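Putative NAD(P)H:FMN oxidoreductase (PDB 3GE5) binds flavin mononucleotide, probably acts as an oxidoreductase of the nitroreductase family, and assembles as a dimer. Local coordinates at residues Q25-R28 and D32-R35; E50-A55 and L138-T143; I102-D107 and T129-E134. One frame throughout, in Å; residues are numbered along the deposited sequence.

Interaction 1: Q25-R28 and D32-R35. With SO4 (sulfate ion), chain F.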
loop_
_atom_site.group_PDB
_atom_site.type_symbol
_atom_site.label_atom_id
_atom_site.label_comp_id
_atom_site.label_asym_id
_atom_site.label_seq_id
_atom_site.Cartn_x
_atom_site.Cartn_y
_atom_site.Cartn_z
ATOM N N GLN A 25 7.807 -13.085 19.952
ATOM C CA GLN A 25 6.994 -14.322 20.011
ATOM C C GLN A 25 5.471 -14.070 20.011
ATOM O O GLN A 25 4.702 -14.762 19.317
ATOM C CB GLN A 25 7.383 -15.152 21.253
ATOM N N ASP A 26 5.110 -13.019 20.735
ATOM C CA ASP A 26 3.744 -12.666 21.045
ATOM C C ASP A 26 3.228 -11.526 20.170
ATOM O O ASP A 26 2.071 -11.143 20.285
ATOM C CB ASP A 26 3.677 -12.257 22.519
ATOM C CG ASP A 26 4.878 -11.453 22.944
ATOM O OD1 ASP A 26 5.813 -11.318 22.116
ATOM O OD2 ASP A 26 4.895 -10.970 24.093
ATOM N N PHE A 27 4.052 -11.012 19.257
ATOM C CA PHE A 27 3.658 -9.862 18.478
ATOM C C PHE A 27 2.693 -10.320 17.399
ATOM O O PHE A 27 2.975 -11.273 16.640
ATOM C CB PHE A 27 4.887 -9.192 17.868
ATOM C CG PHE A 27 4.558 -8.048 16.978
ATOM C CD1 PHE A 27 4.203 -6.816 17.518
ATOM C CD2 PHE A 27 4.557 -8.208 15.599
ATOM C CE1 PHE A 27 3.888 -5.749 16.701
ATOM C CE2 PHE A 27 4.248 -7.148 14.763
ATOM C CZ PHE A 27 3.918 -5.903 15.321
ATOM N N ARG A 28 1.543 -9.649 17.332
ATOM C CA ARG A 28 0.563 -9.894 16.298
ATOM C C ARG A 28 0.408 -8.631 15.462
ATOM O O ARG A 28 -0.001 -7.596 15.974
ATOM C CB ARG A 28 -0.796 -10.280 16.909
ATOM C CG ARG A 28 -0.730 -11.491 17.796
ATOM C CD ARG A 28 -2.102 -11.864 18.321
ATOM N NE ARG A 28 -1.996 -12.899 19.321
ATOM C CZ ARG A 28 -3.029 -13.499 19.905
ATOM N NH1 ARG A 28 -4.262 -13.215 19.532
ATOM N NH2 ARG A 28 -2.815 -14.406 20.840
ATOM N N ASP A 32 -1.814 -5.820 17.364
ATOM C CA ASP A 32 -0.868 -4.972 18.079
ATOM C C ASP A 32 -0.413 -3.788 17.262
ATOM O O ASP A 32 0.203 -2.881 17.795
ATOM C CB ASP A 32 0.356 -5.780 18.499
ATOM C CG ASP A 32 0.024 -6.850 19.478
ATOM O OD1 ASP A 32 -1.020 -6.715 20.179
ATOM O OD2 ASP A 32 0.801 -7.827 19.543
ATOM N N PHE A 33 -0.677 -3.808 15.965
ATOM C CA PHE A 33 -0.094 -2.802 15.083
ATOM C C PHE A 33 -1.124 -2.224 14.114
ATOM O O PHE A 33 -1.434 -1.033 14.189
ATOM C CB PHE A 33 1.122 -3.375 14.377
ATOM C CG PHE A 33 1.883 -2.333 13.597
ATOM C CD1 PHE A 33 2.559 -1.315 14.241
ATOM C CD2 PHE A 33 1.817 -2.331 12.220
ATOM C CE1 PHE A 33 3.211 -0.327 13.472
ATOM C CE2 PHE A 33 2.467 -1.363 11.484
ATOM C CZ PHE A 33 3.164 -0.384 12.113
ATOM N N PHE A 34 -1.674 -3.026 13.203
ATOM C CA PHE A 34 -2.676 -2.473 12.290
ATOM C C PHE A 34 -3.901 -1.868 13.010
ATOM O O PHE A 34 -4.297 -0.721 12.754
ATOM C CB PHE A 34 -3.198 -3.552 11.308
ATOM C CG PHE A 34 -2.202 -4.014 10.263
ATOM C CD1 PHE A 34 -1.261 -3.135 9.685
ATOM C CD2 PHE A 34 -2.292 -5.313 9.772
ATOM C CE1 PHE A 34 -0.402 -3.567 8.652
ATOM C CE2 PHE A 34 -1.442 -5.757 8.756
ATOM C CZ PHE A 34 -0.473 -4.908 8.239
ATOM N N ARG A 35 -4.489 -2.634 13.924
ATOM C CA ARG A 35 -5.724 -2.182 14.584
ATOM C C ARG A 35 -5.577 -1.024 15.540
ATOM O O ARG A 35 -6.585 -0.368 15.840
ATOM C CB ARG A 35 -6.465 -3.338 15.244
ATOM C CG ARG A 35 -6.997 -4.318 14.226
ATOM C CD ARG A 35 -8.107 -3.735 13.349
ATOM N NE ARG A 35 -9.155 -3.096 14.118
ATOM C CZ ARG A 35 -10.247 -3.704 14.582
ATOM N NH1 ARG A 35 -10.448 -4.996 14.368
ATOM N NH2 ARG A 35 -11.113 -3.017 15.327
HETATM S S SO4 F . -13.655 -5.451 16.499
HETATM O O1 SO4 F . -14.968 -6.087 16.601
HETATM O O2 SO4 F . -12.942 -5.273 17.770
HETATM O O3 SO4 F . -13.784 -4.119 15.936
HETATM O O4 SO4 F . -12.926 -6.322 15.587
#

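Interaction 2: E50-A55 and L138-T143. With FMN (flavin mononucleotide), chain C.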
loop_
_atom_site.group_PDB
_atom_site.type_symbol
_atom_site.label_atom_id
_atom_site.label_comp_id
_atom_site.label_asym_id
_atom_site.label_seq_id
_atom_site.Cartn_x
_atom_site.Cartn_y
_atom_site.Cartn_z
ATOM N N GLU A 50 13.555 15.070 14.031
ATOM C CA GLU A 50 14.204 14.849 12.739
ATOM C C GLU A 50 14.377 13.362 12.407
ATOM O O GLU A 50 14.134 12.942 11.267
ATOM C CB GLU A 50 15.578 15.532 12.726
ATOM C CG GLU A 50 16.161 15.734 11.347
ATOM C CD GLU A 50 15.415 16.812 10.568
ATOM O OE1 GLU A 50 14.593 17.522 11.194
ATOM O OE2 GLU A 50 15.662 16.944 9.346
ATOM N N GLU A 51 14.829 12.598 13.396
ATOM C CA GLU A 51 15.132 11.187 13.190
ATOM C C GLU A 51 13.866 10.402 12.875
ATOM O O GLU A 51 13.936 9.402 12.146
ATOM C CB GLU A 51 15.843 10.588 14.410
ATOM C CG GLU A 51 15.139 10.827 15.768
ATOM C CD GLU A 51 15.582 12.134 16.545
ATOM O OE1 GLU A 51 15.936 13.210 15.939
ATOM O OE2 GLU A 51 15.519 12.070 17.803
ATOM N N LYS A 52 12.724 10.840 13.412
ATOM C CA LYS A 52 11.457 10.169 13.123
ATOM C C LYS A 52 11.000 10.478 11.672
ATOM O O LYS A 52 10.535 9.580 10.953
ATOM C CB LYS A 52 10.330 10.548 14.122
ATOM C CG LYS A 52 10.545 10.012 15.549
ATOM C CD LYS A 52 9.350 10.201 16.476
ATOM C CE LYS A 52 9.606 9.501 17.814
ATOM N NZ LYS A 52 8.448 9.535 18.754
ATOM N N LEU A 53 11.110 11.745 11.255
ATOM C CA LEU A 53 10.836 12.121 9.845
ATOM C C LEU A 53 11.726 11.349 8.861
ATOM O O LEU A 53 11.240 10.815 7.851
ATOM C CB LEU A 53 10.983 13.637 9.616
ATOM C CG LEU A 53 10.619 14.119 8.217
ATOM C CD1 LEU A 53 9.221 13.622 7.793
ATOM C CD2 LEU A 53 10.740 15.674 8.103
HETATM N N MSE A 54 13.018 11.258 9.180
HETATM C CA MSE A 54 13.959 10.522 8.334
HETATM C C MSE A 54 13.602 9.015 8.245
HETATM O O MSE A 54 13.746 8.422 7.185
HETATM C CB MSE A 54 15.411 10.737 8.756
HETATM C CG MSE A 54 15.893 12.178 8.626
HETATM SE SE MSE A 54 15.523 13.037 6.909
HETATM C CE MSE A 54 16.070 11.560 5.742
ATOM N N ALA A 55 13.163 8.407 9.347
ATOM C CA ALA A 55 12.689 7.011 9.353
ATOM C C ALA A 55 11.478 6.813 8.487
ATOM O O ALA A 55 11.350 5.769 7.790
ATOM C CB ALA A 55 12.418 6.515 10.814
ATOM N N LEU A 138 6.235 4.838 15.186
ATOM C CA LEU A 138 7.036 5.812 15.897
ATOM C C LEU A 138 6.159 6.720 16.786
ATOM O O LEU A 138 6.592 7.780 17.223
ATOM C CB LEU A 138 7.847 6.638 14.895
ATOM C CG LEU A 138 8.839 5.839 14.014
ATOM C CD1 LEU A 138 9.441 6.749 12.978
ATOM C CD2 LEU A 138 9.924 5.132 14.851
ATOM N N GLY A 139 4.912 6.315 17.008
ATOM C CA GLY A 139 3.975 7.057 17.868
ATOM C C GLY A 139 3.406 8.375 17.340
ATOM O O GLY A 139 2.967 9.244 18.136
ATOM N N LEU A 140 3.458 8.556 16.026
ATOM C CA LEU A 140 2.860 9.702 15.380
ATOM C C LEU A 140 1.480 9.358 14.857
ATOM O O LEU A 140 1.182 8.210 14.600
ATOM C CB LEU A 140 3.745 10.182 14.220
ATOM C CG LEU A 140 5.143 10.689 14.672
ATOM C CD1 LEU A 140 6.171 10.748 13.502
ATOM C CD2 LEU A 140 5.001 12.025 15.376
ATOM N N GLY A 141 0.671 10.384 14.647
ATOM C CA GLY A 141 -0.638 10.247 14.005
ATOM C C GLY A 141 -0.549 10.759 12.580
ATOM O O GLY A 141 0.242 11.657 12.277
ATOM N N CYS A 142 -1.366 10.203 11.706
ATOM C CA CYS A 142 -1.408 10.699 10.371
ATOM C C CYS A 142 -2.741 10.410 9.707
ATOM O O CYS A 142 -3.528 9.591 10.191
ATOM C CB CYS A 142 -0.203 10.151 9.581
ATOM S SG CYS A 142 -0.157 8.400 9.392
ATOM N N THR A 143 -2.975 11.105 8.599
ATOM C CA THR A 143 -4.055 10.794 7.666
ATOM C C THR A 143 -3.537 10.842 6.243
ATOM O O THR A 143 -2.796 11.742 5.873
ATOM C CB THR A 143 -5.286 11.773 7.852
ATOM O OG1 THR A 143 -5.808 11.615 9.160
ATOM C CG2 THR A 143 -6.387 11.507 6.827
HETATM N N1 FMN C . -9.371 11.363 5.100
HETATM C C2 FMN C . -9.569 12.705 4.947
HETATM O O2 FMN C . -10.005 13.380 5.888
HETATM N N3 FMN C . -9.302 13.342 3.743
HETATM C C4 FMN C . -8.833 12.650 2.633
HETATM O O4 FMN C . -8.618 13.242 1.530
HETATM C C4A FMN C . -8.629 11.281 2.788
HETATM N N5 FMN C . -8.198 10.561 1.690
HETATM C C5A FMN C . -7.863 9.247 1.844
HETATM C C6 FMN C . -7.323 8.579 0.742
HETATM C C7 FMN C . -6.940 7.251 0.891
HETATM C C7M FMN C . -6.377 6.481 -0.267
HETATM C C8 FMN C . -7.074 6.613 2.124
HETATM C C8M FMN C . -6.648 5.193 2.305
HETATM C C9 FMN C . -7.644 7.268 3.188
HETATM C C9A FMN C . -8.033 8.596 3.085
HETATM N N10 FMN C . -8.609 9.297 4.172
HETATM C C10 FMN C . -8.879 10.634 4.019
HETATM C "C1'" FMN C . -8.672 8.679 5.544
HETATM C "C2'" FMN C . -9.866 7.729 5.563
HETATM O "O2'" FMN C . -11.047 8.478 5.816
HETATM C "C3'" FMN C . -9.697 6.607 6.594
HETATM O "O3'" FMN C . -8.479 5.901 6.333
HETATM C "C4'" FMN C . -10.896 5.643 6.653
HETATM O "O4'" FMN C . -12.102 6.288 7.066
HETATM C "C5'" FMN C . -10.656 4.463 7.602
HETATM O "O5'" FMN C . -10.448 4.961 8.906
HETATM P P FMN C . -9.175 4.544 9.724
HETATM O O1P FMN C . -8.001 5.069 8.914
HETATM O O2P FMN C . -9.121 3.035 9.869
HETATM O O3P FMN C . -9.250 5.330 11.016
#

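Interaction 3: I102-D107 and T129-E134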
loop_
_atom_site.group_PDB
_atom_site.type_symbol
_atom_site.label_atom_id
_atom_site.label_comp_id
_atom_site.label_asym_id
_atom_site.label_seq_id
_atom_site.Cartn_x
_atom_site.Cartn_y
_atom_site.Cartn_z
ATOM N N ILE A 102 3.908 15.029 3.611
ATOM C CA ILE A 102 4.757 14.362 2.629
ATOM C C ILE A 102 3.925 14.151 1.351
ATOM O O ILE A 102 2.976 13.321 1.340
ATOM C CB ILE A 102 5.336 13.010 3.120
ATOM C CG1 ILE A 102 6.105 13.184 4.440
ATOM C CG2 ILE A 102 6.228 12.397 2.025
ATOM C CD1 ILE A 102 6.496 11.800 5.141
ATOM N N ILE A 103 4.259 14.946 0.333
ATOM C CA ILE A 103 3.541 14.883 -0.966
ATOM C C ILE A 103 4.219 13.810 -1.784
ATOM O O ILE A 103 5.397 13.962 -2.156
ATOM C CB ILE A 103 3.578 16.216 -1.736
ATOM C CG1 ILE A 103 3.180 17.384 -0.821
ATOM C CG2 ILE A 103 2.690 16.115 -3.015
ATOM C CD1 ILE A 103 3.206 18.765 -1.418
ATOM N N THR A 104 3.506 12.726 -2.078
ATOM C CA THR A 104 4.078 11.647 -2.865
ATOM C C THR A 104 3.733 11.849 -4.334
ATOM O O THR A 104 2.567 11.804 -4.730
ATOM C CB THR A 104 3.617 10.278 -2.370
ATOM O OG1 THR A 104 3.984 10.168 -0.990
ATOM C CG2 THR A 104 4.244 9.116 -3.164
ATOM N N LEU A 105 4.794 12.065 -5.109
ATOM C CA LEU A 105 4.718 12.304 -6.508
ATOM C C LEU A 105 4.953 10.998 -7.244
ATOM O O LEU A 105 5.864 10.227 -6.879
ATOM C CB LEU A 105 5.810 13.285 -6.943
ATOM C CG LEU A 105 5.930 14.585 -6.145
ATOM C CD1 LEU A 105 6.985 15.495 -6.736
ATOM C CD2 LEU A 105 4.523 15.289 -6.090
ATOM N N GLY A 106 4.154 10.750 -8.274
ATOM C CA GLY A 106 4.343 9.569 -9.111
ATOM C C GLY A 106 4.864 10.003 -10.467
ATOM O O GLY A 106 4.351 10.971 -11.058
ATOM N N ASP A 107 5.895 9.317 -10.951
ATOM C CA ASP A 107 6.566 9.692 -12.200
ATOM C C ASP A 107 6.088 8.766 -13.336
ATOM O O ASP A 107 6.520 7.613 -13.420
ATOM C CB ASP A 107 8.072 9.647 -12.008
ATOM C CG ASP A 107 8.831 10.233 -13.167
ATOM O OD1 ASP A 107 8.342 10.174 -14.321
ATOM O OD2 ASP A 107 9.935 10.723 -12.916
ATOM N N THR A 129 1.787 3.613 2.046
ATOM C CA THR A 129 1.376 2.655 3.091
ATOM C C THR A 129 2.565 2.401 4.051
ATOM O O THR A 129 2.419 2.423 5.271
ATOM C CB THR A 129 0.838 1.326 2.501
ATOM O OG1 THR A 129 -0.314 1.585 1.684
ATOM C CG2 THR A 129 0.473 0.300 3.660
ATOM N N TYR A 130 3.747 2.167 3.478
ATOM C CA TYR A 130 4.953 1.975 4.293
ATOM C C TYR A 130 5.172 3.190 5.188
ATOM O O TYR A 130 5.533 3.061 6.370
ATOM C CB TYR A 130 6.177 1.749 3.391
ATOM C CG TYR A 130 6.436 0.290 3.071
ATOM C CD1 TYR A 130 5.429 -0.530 2.605
ATOM C CD2 TYR A 130 7.711 -0.262 3.220
ATOM C CE1 TYR A 130 5.665 -1.883 2.366
ATOM C CE2 TYR A 130 7.964 -1.598 2.944
ATOM C CZ TYR A 130 6.942 -2.399 2.536
ATOM O OH TYR A 130 7.175 -3.721 2.281
HETATM N N MSE A 131 5.003 4.374 4.631
HETATM C CA MSE A 131 5.285 5.615 5.387
HETATM C C MSE A 131 4.241 5.823 6.508
HETATM O O MSE A 131 4.568 6.224 7.653
HETATM C CB MSE A 131 5.408 6.849 4.473
HETATM C CG MSE A 131 6.649 6.815 3.594
HETATM SE SE MSE A 131 7.006 8.429 2.639
HETATM C CE MSE A 131 5.496 8.421 1.410
HETATM N N MSE A 132 2.981 5.593 6.179
HETATM C CA MSE A 132 1.877 5.641 7.168
HETATM C C MSE A 132 2.156 4.687 8.335
HETATM O O MSE A 132 2.036 5.045 9.518
HETATM C CB MSE A 132 0.552 5.255 6.492
HETATM C CG MSE A 132 -0.620 5.170 7.418
HETATM SE SE MSE A 132 -2.275 4.725 6.549
HETATM C CE MSE A 132 -1.857 2.897 6.044
ATOM N N LEU A 133 2.493 3.448 8.008
ATOM C CA LEU A 133 2.804 2.436 9.030
ATOM C C LEU A 133 4.052 2.791 9.840
ATOM O O LEU A 133 4.066 2.662 11.082
ATOM C CB LEU A 133 2.931 1.069 8.345
ATOM C CG LEU A 133 1.642 0.530 7.714
ATOM C CD1 LEU A 133 1.934 -0.809 6.957
ATOM C CD2 LEU A 133 0.527 0.347 8.754
ATOM N N GLU A 134 5.070 3.308 9.162
ATOM C CA GLU A 134 6.254 3.735 9.889
ATOM C C GLU A 134 5.957 4.865 10.886
ATOM O O GLU A 134 6.426 4.813 12.039
ATOM C CB GLU A 134 7.342 4.164 8.896
ATOM C CG GLU A 134 8.672 4.547 9.582
ATOM C CD GLU A 134 9.378 3.331 10.268
ATOM O OE1 GLU A 134 9.045 2.172 9.946
ATOM O OE2 GLU A 134 10.306 3.546 11.118
#

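Interaction 1: Q25-R28 and D32-R35
R28 and D32 join through two hydrogen bonds at the start of helix 29-34. The carboxylate of D32 reaches back along the chain to take the backbone N-H of R28: N to OD2 is 3.0 Å, nearly straight at 170°, with the donor above the carboxylate plane. CG of D32 lies beside its own backbone N (chi1 -64°), which brings OD2 back to the residue preceding the helix. In the other direction the D32 amide gives its hydrogen to R28 O, N to O 2.9 Å, an i to i+4 bond of the first helical turn. Both backbone polar atoms of R28 are therefore taken up by one residue, by its side chain and its amide. The R28 side chain runs extended away from this junction, and its NH1 forms a salt bridge with E31 OE2. This short helix belongs to the N-terminal segment of a nitroreductase-family chain and lies at the dimer interface, where the F27 ring meets F27 of the second subunit. Within the chain, CE1 of F27 lies 4.0 Å from D32 CB, and CZ lies 3.9 Å from F33 CB. The F27 ring and the D32 carboxylate are turned 51° apart. F33 O accepts a bond from T36 OG1. R35, bent at chi2 and chi3, grips a sulfate, probably from the crystallisation liquor, at the guanidinium edge: NH1 to O4 is 3.1 Å and NH2 to O3 is 3.0 Å. The same guanidinium makes a cation-pi contact with F184.

Interaction 2: E50-A55 and L138-T143
K52 of helix 50-62 meets L138 at the Schellman motif that ends helix 120-137, where G139, with positive phi, is the C' residue. The motif's backbone bonds run from L140 N to A135 O and from G139 N to H136 O. The lysine chain, extended beyond CG, passes alongside L138 in the opposite direction until NZ donates to L138 O at 3.0 Å, tilted 20° from the carbonyl plane. NZ is also hydrogen-bonded to Y173 OH, its stronger partner, so the ammonium is shared between the helix end and Y173. Nearer the helix backbone the contact is mainly carbon on carbon: L138 CD1 touches A55 CB at 3.7 Å and also lies against K52 CB and the K52 carbonyl. L140 CD1 comes to 4.2 Å from K52 CB. In the nitroreductase fold of this chain, the turn leads directly into strand 141-145, an outermost strand, within this chain, of the antiparallel sheet. That strand carries the segment to the flavin: G141 and T143 pair through their backbones with G172 and A170, and T143 OG1 is hydrogen-bonded to V40 O. The methyl CG2 of T143, anti to its backbone N, approaches FMN N1 at 3.5 Å, in a pocket completed by residues such as S39, R41 and R186.

Interaction 3: I102-D107 and T129-E134
M131 turns CG to the side of its backbone N (chi1 -69°), runs on nearly straight through chi2, then bends at chi3 (-68°), so that this selenomethionine presents SE and its terminal methyl CE to strand 100-107. The strand answers with two alternate residues, I102 and T104, whose side chains leave the same face. This is helix-on-sheet packing in the alpha+beta core of the nitroreductase fold, with helix 120-137 lying across one face of the antiparallel sheet. The helix and strand backbones stay well apart, I102 CA and M131 CA being 9.2 Å from each other, and the long M131 side chain bridges the interval. I102 offers its short branch: CG2, anti to the backbone N, lies 4.1 Å from both CE and SE of M131, a purely apolar touch between side chains crossing at a slant. F74 of the neighbouring strand 72-77 and I56 of helix 50-62 also pack against M131. Other sides of the helix face the second subunit: Y130 stacks on F34 of that subunit and L133 packs on its L133. T104 slides past M131 in the opposite direction and touches it through OG1. This oxygen is buried here and has no polar partner in the model; what it meets across the contact is the M131 methyl, OG1 to CE 3.3 Å.

In the fold
Along the chain interaction 1 comes first, in the N-terminal segment; interaction 2 then opens at helix 50-62 and closes at 138-143, with both segments of interaction 3 falling between. Interactions 2 and 3 have centres about 12 Å apart and touch, A55 O lying 3.4 Å from E134 CG; both reach the same antiparallel sheet, and strand 141-145 follows helix 120-137 after a short turn. Interaction 1 lies at the surface, its centre about 23 Å from that of interaction 3, yet F33 and F34 pack on L133 of helix 120-137. That helix thus links the sheet core to the dimer interface. Interactions 1 and 3 both touch the second subunit, as M54 of interaction 2 also does, and the strand of interaction 2 leads to the flavin.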